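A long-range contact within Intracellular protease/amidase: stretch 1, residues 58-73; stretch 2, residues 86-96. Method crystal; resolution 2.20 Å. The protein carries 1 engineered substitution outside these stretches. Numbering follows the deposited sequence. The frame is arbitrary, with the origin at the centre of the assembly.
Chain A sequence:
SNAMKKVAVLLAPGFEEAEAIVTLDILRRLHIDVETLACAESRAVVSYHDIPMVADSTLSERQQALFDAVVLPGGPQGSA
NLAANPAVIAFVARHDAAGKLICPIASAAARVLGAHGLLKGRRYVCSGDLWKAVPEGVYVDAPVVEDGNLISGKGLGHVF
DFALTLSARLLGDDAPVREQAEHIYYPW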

ATOM      1  N   THR A  58      -4.057 -12.181  16.581  1.00 32.80           N
ATOM      2  CA  THR A  58      -4.960 -11.259  17.234  1.00 33.24           C
ATOM      3  C   THR A  58      -4.313 -10.748  18.474  1.00 33.83           C
ATOM      4  O   THR A  58      -3.374 -11.347  18.992  1.00 34.31           O
ATOM      5  N   LEU A  59      -4.832  -9.627  18.953  1.00 33.69           N
ATOM      6  CA  LEU A  59      -4.334  -8.993  20.147  1.00 35.87           C
ATOM      7  C   LEU A  59      -4.503  -9.917  21.324  1.00 36.45           C
ATOM      8  O   LEU A  59      -3.619  -9.992  22.208  1.00 36.80           O
ATOM      9  N   SER A  60      -5.617 -10.648  21.319  1.00 36.65           N
ATOM     10  CA  SER A  60      -5.929 -11.597  22.396  1.00 38.53           C
ATOM     11  C   SER A  60      -4.884 -12.695  22.572  1.00 39.53           C
ATOM     12  O   SER A  60      -4.738 -13.211  23.663  1.00 38.93           O
ATOM     13  N   GLU A  61      -4.146 -13.035  21.514  1.00 42.22           N
ATOM     14  CA  GLU A  61      -3.033 -13.995  21.591  1.00 42.61           C
ATOM     15  C   GLU A  61      -1.673 -13.363  21.900  1.00 42.39           C
ATOM     16  O   GLU A  61      -0.659 -14.049  21.901  1.00 41.05           O
ATOM     17  N   ARG A  62      -1.626 -12.061  22.146  1.00 42.12           N
ATOM     18  CA  ARG A  62      -0.342 -11.394  22.301  1.00 41.69           C
ATOM     19  C   ARG A  62      -0.275 -10.520  23.530  1.00 43.60           C
ATOM     20  O   ARG A  62       0.463  -9.527  23.557  1.00 42.16           O
ATOM     21  N   GLN A  63      -1.007 -10.884  24.568  1.00 45.87           N
ATOM     22  CA  GLN A  63      -1.138  -9.959  25.689  1.00 50.03           C
ATOM     23  C   GLN A  63       0.135  -9.782  26.507  1.00 49.95           C
ATOM     24  O   GLN A  63       0.323  -8.716  27.110  1.00 51.90           O
ATOM     25  N   GLN A  64       0.996 -10.800  26.536  1.00 49.64           N
ATOM     26  CA  GLN A  64       2.318 -10.681  27.210  1.00 50.95           C
ATOM     27  C   GLN A  64       3.477 -10.520  26.234  1.00 46.89           C
ATOM     28  O   GLN A  64       4.639 -10.488  26.662  1.00 48.10           O
ATOM     29  N   ALA A  65       3.172 -10.456  24.937  1.00 42.61           N
ATOM     30  CA  ALA A  65       4.199 -10.274  23.923  1.00 40.52           C
ATOM     31  C   ALA A  65       4.607  -8.829  23.912  1.00 39.04           C
ATOM     32  O   ALA A  65       3.786  -7.941  24.104  1.00 37.13           O
ATOM     33  N   LEU A  66       5.882  -8.599  23.675  1.00 39.20           N
ATOM     34  CA  LEU A  66       6.428  -7.274  23.734  1.00 38.80           C
ATOM     35  C   LEU A  66       7.202  -7.032  22.457  1.00 36.89           C
ATOM     36  O   LEU A  66       8.306  -7.533  22.271  1.00 38.91           O
ATOM     37  N   PHE A  67       6.578  -6.289  21.562  1.00 33.84           N
ATOM     38  CA  PHE A  67       7.131  -5.929  20.279  1.00 32.28           C
ATOM     39  C   PHE A  67       8.052  -4.726  20.442  1.00 32.67           C
ATOM     40  O   PHE A  67       7.913  -3.951  21.388  1.00 33.39           O
ATOM     41  N   ASP A  68       8.964  -4.557  19.494  1.00 33.39           N
ATOM     42  CA  ASP A  68       9.869  -3.416  19.486  1.00 33.69           C
ATOM     43  C   ASP A  68       9.173  -2.185  18.950  1.00 33.66           C
ATOM     44  O   ASP A  68       9.576  -1.049  19.270  1.00 33.67           O
ATOM     45  N   ALA A  69       8.153  -2.400  18.115  1.00 31.99           N
ATOM     46  CA  ALA A  69       7.327  -1.296  17.640  1.00 31.10           C
ATOM     47  C   ALA A  69       5.899  -1.711  17.441  1.00 30.45           C
ATOM     48  O   ALA A  69       5.613  -2.868  17.112  1.00 32.11           O
ATOM     49  N   VAL A  70       5.005  -0.745  17.600  1.00 30.06           N
ATOM     50  CA  VAL A  70       3.567  -0.928  17.333  1.00 28.79           C
ATOM     51  C   VAL A  70       3.109   0.141  16.358  1.00 27.58           C
ATOM     52  O   VAL A  70       3.131   1.339  16.663  1.00 27.40           O
ATOM     53  N   VAL A  71       2.716  -0.288  15.177  1.00 27.00           N
ATOM     54  CA  VAL A  71       2.158   0.620  14.173  1.00 26.29           C
ATOM     55  C   VAL A  71       0.657   0.764  14.329  1.00 25.42           C
ATOM     56  O   VAL A  71      -0.075  -0.229  14.368  1.00 25.23           O
ATOM     57  N   LEU A  72       0.194   2.002  14.377  1.00 26.20           N
ATOM     58  CA  LEU A  72      -1.238   2.299  14.467  1.00 26.53           C
ATOM     59  C   LEU A  72      -1.684   2.997  13.203  1.00 26.03           C
ATOM     60  O   LEU A  72      -1.492   4.191  13.061  1.00 27.15           O
ATOM     61  N   PRO A  73      -2.224   2.243  12.237  1.00 25.89           N
ATOM     62  CA  PRO A  73      -2.727   2.866  11.001  1.00 25.58           C
ATOM     63  C   PRO A  73      -3.903   3.792  11.262  1.00 25.32           C
ATOM     64  O   PRO A  73      -4.480   3.772  12.325  1.00 25.74           O
ATOM     65  N   PRO A  86     -10.572  -1.559  24.552  1.00 30.69           N
ATOM     66  CA  PRO A  86      -9.698  -1.485  25.714  1.00 30.83           C
ATOM     67  C   PRO A  86      -8.465  -2.368  25.614  1.00 29.94           C
ATOM     68  O   PRO A  86      -7.463  -2.076  26.213  1.00 29.44           O
ATOM     69  N   ALA A  87      -8.546  -3.448  24.843  1.00 30.12           N
ATOM     70  CA  ALA A  87      -7.393  -4.281  24.614  1.00 28.58           C
ATOM     71  C   ALA A  87      -6.336  -3.536  23.821  1.00 27.59           C
ATOM     72  O   ALA A  87      -5.150  -3.722  24.056  1.00 27.29           O
ATOM     73  N   VAL A  88      -6.763  -2.672  22.909  1.00 27.40           N
ATOM     74  CA  VAL A  88      -5.830  -1.799  22.189  1.00 27.23           C
ATOM     75  C   VAL A  88      -5.154  -0.804  23.146  1.00 27.36           C
ATOM     76  O   VAL A  88      -3.939  -0.641  23.140  1.00 26.68           O
ATOM     77  N   ILE A  89      -5.957  -0.151  23.980  1.00 27.92           N
ATOM     78  CA  ILE A  89      -5.425   0.834  24.909  1.00 27.82           C
ATOM     79  C   ILE A  89      -4.405   0.135  25.832  1.00 28.66           C
ATOM     80  O   ILE A  89      -3.299   0.641  26.004  1.00 28.51           O
ATOM     81  N   ALA A  90      -4.745  -1.038  26.370  1.00 28.45           N
ATOM     82  CA  ALA A  90      -3.798  -1.769  27.238  1.00 29.51           C
ATOM     83  C   ALA A  90      -2.514  -2.171  26.532  1.00 29.81           C
ATOM     84  O   ALA A  90      -1.440  -2.144  27.148  1.00 29.54           O
ATOM     85  N   PHE A  91      -2.635  -2.616  25.279  1.00 29.45           N
ATOM     86  CA  PHE A  91      -1.484  -3.066  24.504  1.00 29.43           C
ATOM     87  C   PHE A  91      -0.539  -1.908  24.224  1.00 29.82           C
ATOM     88  O   PHE A  91       0.675  -2.017  24.403  1.00 30.39           O
ATOM     89  N   VAL A  92      -1.103  -0.802  23.780  1.00 29.59           N
ATOM     90  CA  VAL A  92      -0.319   0.408  23.551  1.00 30.63           C
ATOM     91  C   VAL A  92       0.280   0.963  24.852  1.00 32.27           C
ATOM     92  O   VAL A  92       1.422   1.438  24.860  1.00 31.64           O
ATOM     93  N   ALA A  93      -0.471   0.933  25.950  1.00 32.53           N
ATOM     94  CA  ALA A  93       0.013   1.592  27.164  1.00 34.32           C
ATOM     95  C   ALA A  93       1.225   0.833  27.689  1.00 35.63           C
ATOM     96  O   ALA A  93       2.238   1.433  28.045  1.00 35.83           O
ATOM     97  N   ARG A  94       1.120  -0.494  27.665  1.00 35.00           N
ATOM     98  CA  ARG A  94       2.169  -1.354  28.139  1.00 35.00           C
ATOM     99  C   ARG A  94       3.458  -1.170  27.334  1.00 34.80           C
ATOM    100  O   ARG A  94       4.547  -1.061  27.903  1.00 35.96           O
ATOM    101  N   HIS A  95       3.338  -1.168  26.013  1.00 33.71           N
ATOM    102  CA  HIS A  95       4.488  -0.969  25.151  1.00 32.37           C
ATOM    103  C   HIS A  95       5.080   0.416  25.377  1.00 33.74           C
ATOM    104  O   HIS A  95       6.299   0.581  25.383  1.00 34.50           O
ATOM    105  N   ASP A  96       4.226   1.406  25.551  1.00 34.00           N
ATOM    106  CA  ASP A  96       4.696   2.746  25.745  1.00 36.55           C
ATOM    107  C   ASP A  96       5.533   2.803  27.031  1.00 38.28           C
ATOM    108  O   ASP A  96       6.636   3.350  27.020  1.00 38.83           O
TER

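The helix of stretch 2 lies across a segment that changes character along its length: a 3-10 segment, a type I turn from Arg62 to Ala65, a short loop, then the strand 69-72, which runs at 139° to the helix with 9.5 Å between the axes. Only some of the side chains of stretch 1 point in, and where they do not, its backbone supplies much of the contact.

Thr58 stays out of reach, its OG1 hydrogen-bonded to Ser60 OG at 2.7 Å. Leu59 makes the first real insertion. Its CA-to-CB bond points toward the helix, and its chi1 of -130° lies between the usual wells, with chi2 in p. One methyl, CD2, sits 3.7 Å from Val88 CG2 and 4.2 Å from Ala87 CB; the other, CD1, lies over a face of the Phe91 ring, 3.9 Å from its centroid and nearly on the ring normal. A single leucine thus touches two successive turns of the helix.

Ser60 points away and Glu61 is out of reach. Arg62 starts toward the helix, but with chi1 and chi2 both m its end leads off, and its NH2 donates to Glu61 O at 2.9 Å. What it offers the contact is mainly its carbonyl: Arg62 O meets the edge of the Phe91 ring, 3.7 Å from CE1.

Through the turn, Gln63 and Gln64 direct their side chains away, leaving the backbone to face Arg94. That arginine extends with chi1 and chi2 in t, then bends at chi3 (p), which brings its guanidinium to the turn. Ala65 O receives two hydrogen bonds, from Arg94 NH2 at 2.8 Å and Arg94 NH1 at 3.1 Å, and lies near the guanidinium plane. Gln63 O is also 2.8 Å from Arg94 NH1, yet it sits over the guanidinium face, where the angle is too poor for a hydrogen bond. Proximity alone is therefore a bad guide here; in-plane approach is what counts.

Leu66 leaves the backbone sideways, but its t, p rotamer brings CD1 over one face of the His95 ring, 4.0 Å from the centroid. Phe67 N donates to His95 NE2 at 3.0 Å, near the plane of the imidazole. On the other side of that ring, His95 ND1 donates to Phe91 O at 2.7 Å, so the histidine, with chi1 in m, links its own helix to the loop. The Phe67 side chain (chi1 m) also contributes, CD2 packing 3.7 Å from Phe91 CZ.

Asp68 and Ala69 point away. In the strand, alternation then sets the pattern: Val70 and Leu72 point toward the helix, while Val71 is out of reach. Val70, in t, places CG2 3.9 Å from the His95 ring centroid, over the face opposite Leu66, and 3.8 Å from Phe91 CE2. Leu72 (m, t) closes the contact more loosely, CD2 to Val92 CG2 at 4.1 Å.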

ATOM      1  CB  THR A  58      -6.299 -11.930  17.628  1.00 35.53           C
ATOM      2  OG1 THR A  58      -6.058 -13.004  18.543  1.00 37.98           O
ATOM      3  CG2 THR A  58      -7.006 -12.484  16.429  1.00 36.48           C
ATOM      4  CB  LEU A  59      -5.124  -7.707  20.389  1.00 37.87           C
ATOM      5  CG  LEU A  59      -4.408  -6.413  20.653  1.00 38.28           C
ATOM      6  CD1 LEU A  59      -3.232  -6.227  19.719  1.00 39.47           C
ATOM      7  CD2 LEU A  59      -5.421  -5.291  20.480  1.00 38.14           C
ATOM      8  CB  SER A  60      -7.303 -12.218  22.181  1.00 39.34           C
ATOM      9  OG  SER A  60      -7.320 -12.973  20.977  1.00 41.83           O
ATOM     10  CB  GLU A  61      -2.906 -14.735  20.256  1.00 45.91           C
ATOM     11  CG  GLU A  61      -4.101 -15.612  19.924  1.00 50.15           C
ATOM     12  CD  GLU A  61      -4.364 -16.607  21.041  1.00 55.05           C
ATOM     13  OE1 GLU A  61      -3.423 -17.352  21.396  1.00 59.32           O
ATOM     14  OE2 GLU A  61      -5.489 -16.618  21.589  1.00 58.00           O
ATOM     15  CB  ARG A  62      -0.069 -10.558  21.056  1.00 39.73           C
ATOM     16  CG  ARG A  62       0.113 -11.402  19.803  1.00 38.83           C
ATOM     17  CD  ARG A  62       1.452 -12.119  19.856  1.00 38.38           C
ATOM     18  NE  ARG A  62       1.720 -12.893  18.644  1.00 38.37           N
ATOM     19  CZ  ARG A  62       1.281 -14.131  18.436  1.00 38.04           C
ATOM     20  NH1 ARG A  62       1.582 -14.759  17.321  1.00 38.30           N
ATOM     21  NH2 ARG A  62       0.543 -14.747  19.335  1.00 38.14           N
ATOM     22  CB  GLN A  63      -2.302 -10.321  26.609  1.00 53.14           C
ATOM     23  CG  GLN A  63      -2.798  -9.097  27.376  1.00 54.89           C
ATOM     24  CD  GLN A  63      -3.562  -9.451  28.628  1.00 57.50           C
ATOM     25  OE1 GLN A  63      -3.009 -10.027  29.585  1.00 62.15           O
ATOM     26  NE2 GLN A  63      -4.834  -9.097  28.643  1.00 54.81           N
ATOM     27  CB  GLN A  64       2.612 -11.899  28.115  1.00 53.85           C
ATOM     28  CG  GLN A  64       1.997 -11.803  29.501  1.00 55.72           C
ATOM     29  CD  GLN A  64       0.487 -11.929  29.452  1.00 57.03           C
ATOM     30  OE1 GLN A  64      -0.037 -12.900  28.911  1.00 57.14           O
ATOM     31  NE2 GLN A  64      -0.220 -10.947  30.011  1.00 58.23           N
ATOM     32  CB  ALA A  65       3.690 -10.664  22.549  1.00 40.95           C
ATOM     33  CB  LEU A  66       7.322  -7.170  24.962  1.00 41.45           C
ATOM     34  CG  LEU A  66       7.656  -5.757  25.423  1.00 43.86           C
ATOM     35  CD1 LEU A  66       6.394  -4.964  25.719  1.00 44.20           C
ATOM     36  CD2 LEU A  66       8.548  -5.819  26.661  1.00 45.75           C
ATOM     37  CB  PHE A  67       5.970  -5.603  19.282  1.00 30.16           C
ATOM     38  CG  PHE A  67       5.143  -6.797  18.925  1.00 28.49           C
ATOM     39  CD1 PHE A  67       5.445  -7.556  17.807  1.00 28.26           C
ATOM     40  CD2 PHE A  67       4.105  -7.201  19.734  1.00 28.25           C
ATOM     41  CE1 PHE A  67       4.729  -8.710  17.505  1.00 27.72           C
ATOM     42  CE2 PHE A  67       3.347  -8.321  19.410  1.00 28.37           C
ATOM     43  CZ  PHE A  67       3.673  -9.084  18.307  1.00 28.38           C
ATOM     44  CB  ASP A  68      11.107  -3.728  18.656  1.00 34.43           C
ATOM     45  CG  ASP A  68      11.899  -4.897  19.221  1.00 36.36           C
ATOM     46  OD1 ASP A  68      12.477  -4.769  20.326  1.00 37.03           O
ATOM     47  OD2 ASP A  68      11.920  -5.956  18.579  1.00 37.24           O
ATOM     48  CB  ALA A  69       7.863  -0.739  16.341  1.00 30.95           C
ATOM     49  CB  VAL A  70       2.751  -0.776  18.625  1.00 28.81           C
ATOM     50  CG1 VAL A  70       1.267  -0.929  18.369  1.00 29.22           C
ATOM     51  CG2 VAL A  70       3.245  -1.767  19.655  1.00 29.49           C
ATOM     52  CB  VAL A  71       2.433   0.097  12.760  1.00 25.78           C
ATOM     53  CG1 VAL A  71       1.828   1.025  11.723  1.00 26.00           C
ATOM     54  CG2 VAL A  71       3.915  -0.043  12.540  1.00 25.75           C
ATOM     55  CB  LEU A  72      -1.539   3.151  15.693  1.00 27.50           C
ATOM     56  CG  LEU A  72      -1.073   2.561  17.024  1.00 27.87           C
ATOM     57  CD1 LEU A  72      -1.175   3.644  18.083  1.00 29.70           C
ATOM     58  CD2 LEU A  72      -1.921   1.366  17.422  1.00 28.03           C
ATOM     59  CB  PRO A  73      -3.161   1.686  10.122  1.00 25.86           C
ATOM     60  CG  PRO A  73      -2.935   0.446  10.902  1.00 26.13           C
ATOM     61  CD  PRO A  73      -2.260   0.771  12.211  1.00 25.97           C
ATOM     62  CB  PRO A  86     -10.615  -1.934  26.855  1.00 31.61           C
ATOM     63  CG  PRO A  86     -11.581  -2.852  26.197  1.00 32.21           C
ATOM     64  CD  PRO A  86     -11.878  -2.154  24.900  1.00 31.47           C
ATOM     65  CB  ALA A  87      -7.778  -5.558  23.912  1.00 28.31           C
ATOM     66  CB  VAL A  88      -6.519  -1.026  21.050  1.00 26.94           C
ATOM     67  CG1 VAL A  88      -5.554   0.003  20.447  1.00 27.31           C
ATOM     68  CG2 VAL A  88      -7.019  -1.990  19.980  1.00 26.46           C
ATOM     69  CB  ILE A  89      -6.529   1.508  25.728  1.00 27.88           C
ATOM     70  CG1 ILE A  89      -7.606   2.165  24.822  1.00 28.09           C
ATOM     71  CG2 ILE A  89      -5.932   2.479  26.726  1.00 28.60           C
ATOM     72  CD1 ILE A  89      -7.154   2.824  23.533  1.00 28.31           C
ATOM     73  CB  ALA A  90      -4.430  -3.016  27.852  1.00 29.13           C
ATOM     74  CB  PHE A  91      -1.976  -3.641  23.185  1.00 28.54           C
ATOM     75  CG  PHE A  91      -0.926  -4.315  22.349  1.00 27.88           C
ATOM     76  CD1 PHE A  91      -0.606  -5.654  22.554  1.00 28.36           C
ATOM     77  CD2 PHE A  91      -0.338  -3.655  21.293  1.00 28.23           C
ATOM     78  CE1 PHE A  91       0.295  -6.325  21.729  1.00 27.94           C
ATOM     79  CE2 PHE A  91       0.596  -4.303  20.480  1.00 28.71           C
ATOM     80  CZ  PHE A  91       0.895  -5.652  20.692  1.00 28.37           C
ATOM     81  CB  VAL A  92      -1.184   1.475  22.880  1.00 31.38           C
ATOM     82  CG1 VAL A  92      -0.505   2.824  22.862  1.00 31.22           C
ATOM     83  CG2 VAL A  92      -1.540   1.023  21.465  1.00 31.76           C
ATOM     84  CB  ALA A  93      -1.075   1.691  28.219  1.00 35.23           C
ATOM     85  CB  ARG A  94       1.679  -2.799  28.078  1.00 35.31           C
ATOM     86  CG  ARG A  94       2.693  -3.843  28.507  1.00 36.75           C
ATOM     87  CD  ARG A  94       2.031  -5.209  28.660  1.00 38.50           C
ATOM     88  NE  ARG A  94       1.358  -5.663  27.442  1.00 37.81           N
ATOM     89  CZ  ARG A  94       1.950  -6.275  26.422  1.00 38.01           C
ATOM     90  NH1 ARG A  94       1.222  -6.664  25.370  1.00 39.93           N
ATOM     91  NH2 ARG A  94       3.254  -6.518  26.432  1.00 38.10           N
ATOM     92  CB  HIS A  95       4.134  -1.158  23.664  1.00 30.36           C
ATOM     93  CG  HIS A  95       4.004  -2.587  23.255  1.00 29.14           C
ATOM     94  ND1 HIS A  95       2.907  -3.345  23.575  1.00 31.29           N
ATOM     95  CD2 HIS A  95       4.842  -3.413  22.593  1.00 29.57           C
ATOM     96  CE1 HIS A  95       3.058  -4.575  23.115  1.00 29.89           C
ATOM     97  NE2 HIS A  95       4.232  -4.642  22.523  1.00 29.82           N
ATOM     98  CB  ASP A  96       3.540   3.735  25.796  1.00 37.13           C
ATOM     99  CG  ASP A  96       3.964   5.150  25.457  1.00 40.28           C
ATOM    100  OD1 ASP A  96       5.180   5.436  25.274  1.00 40.63           O
ATOM    101  OD2 ASP A  96       3.054   5.989  25.366  1.00 41.43           O
TER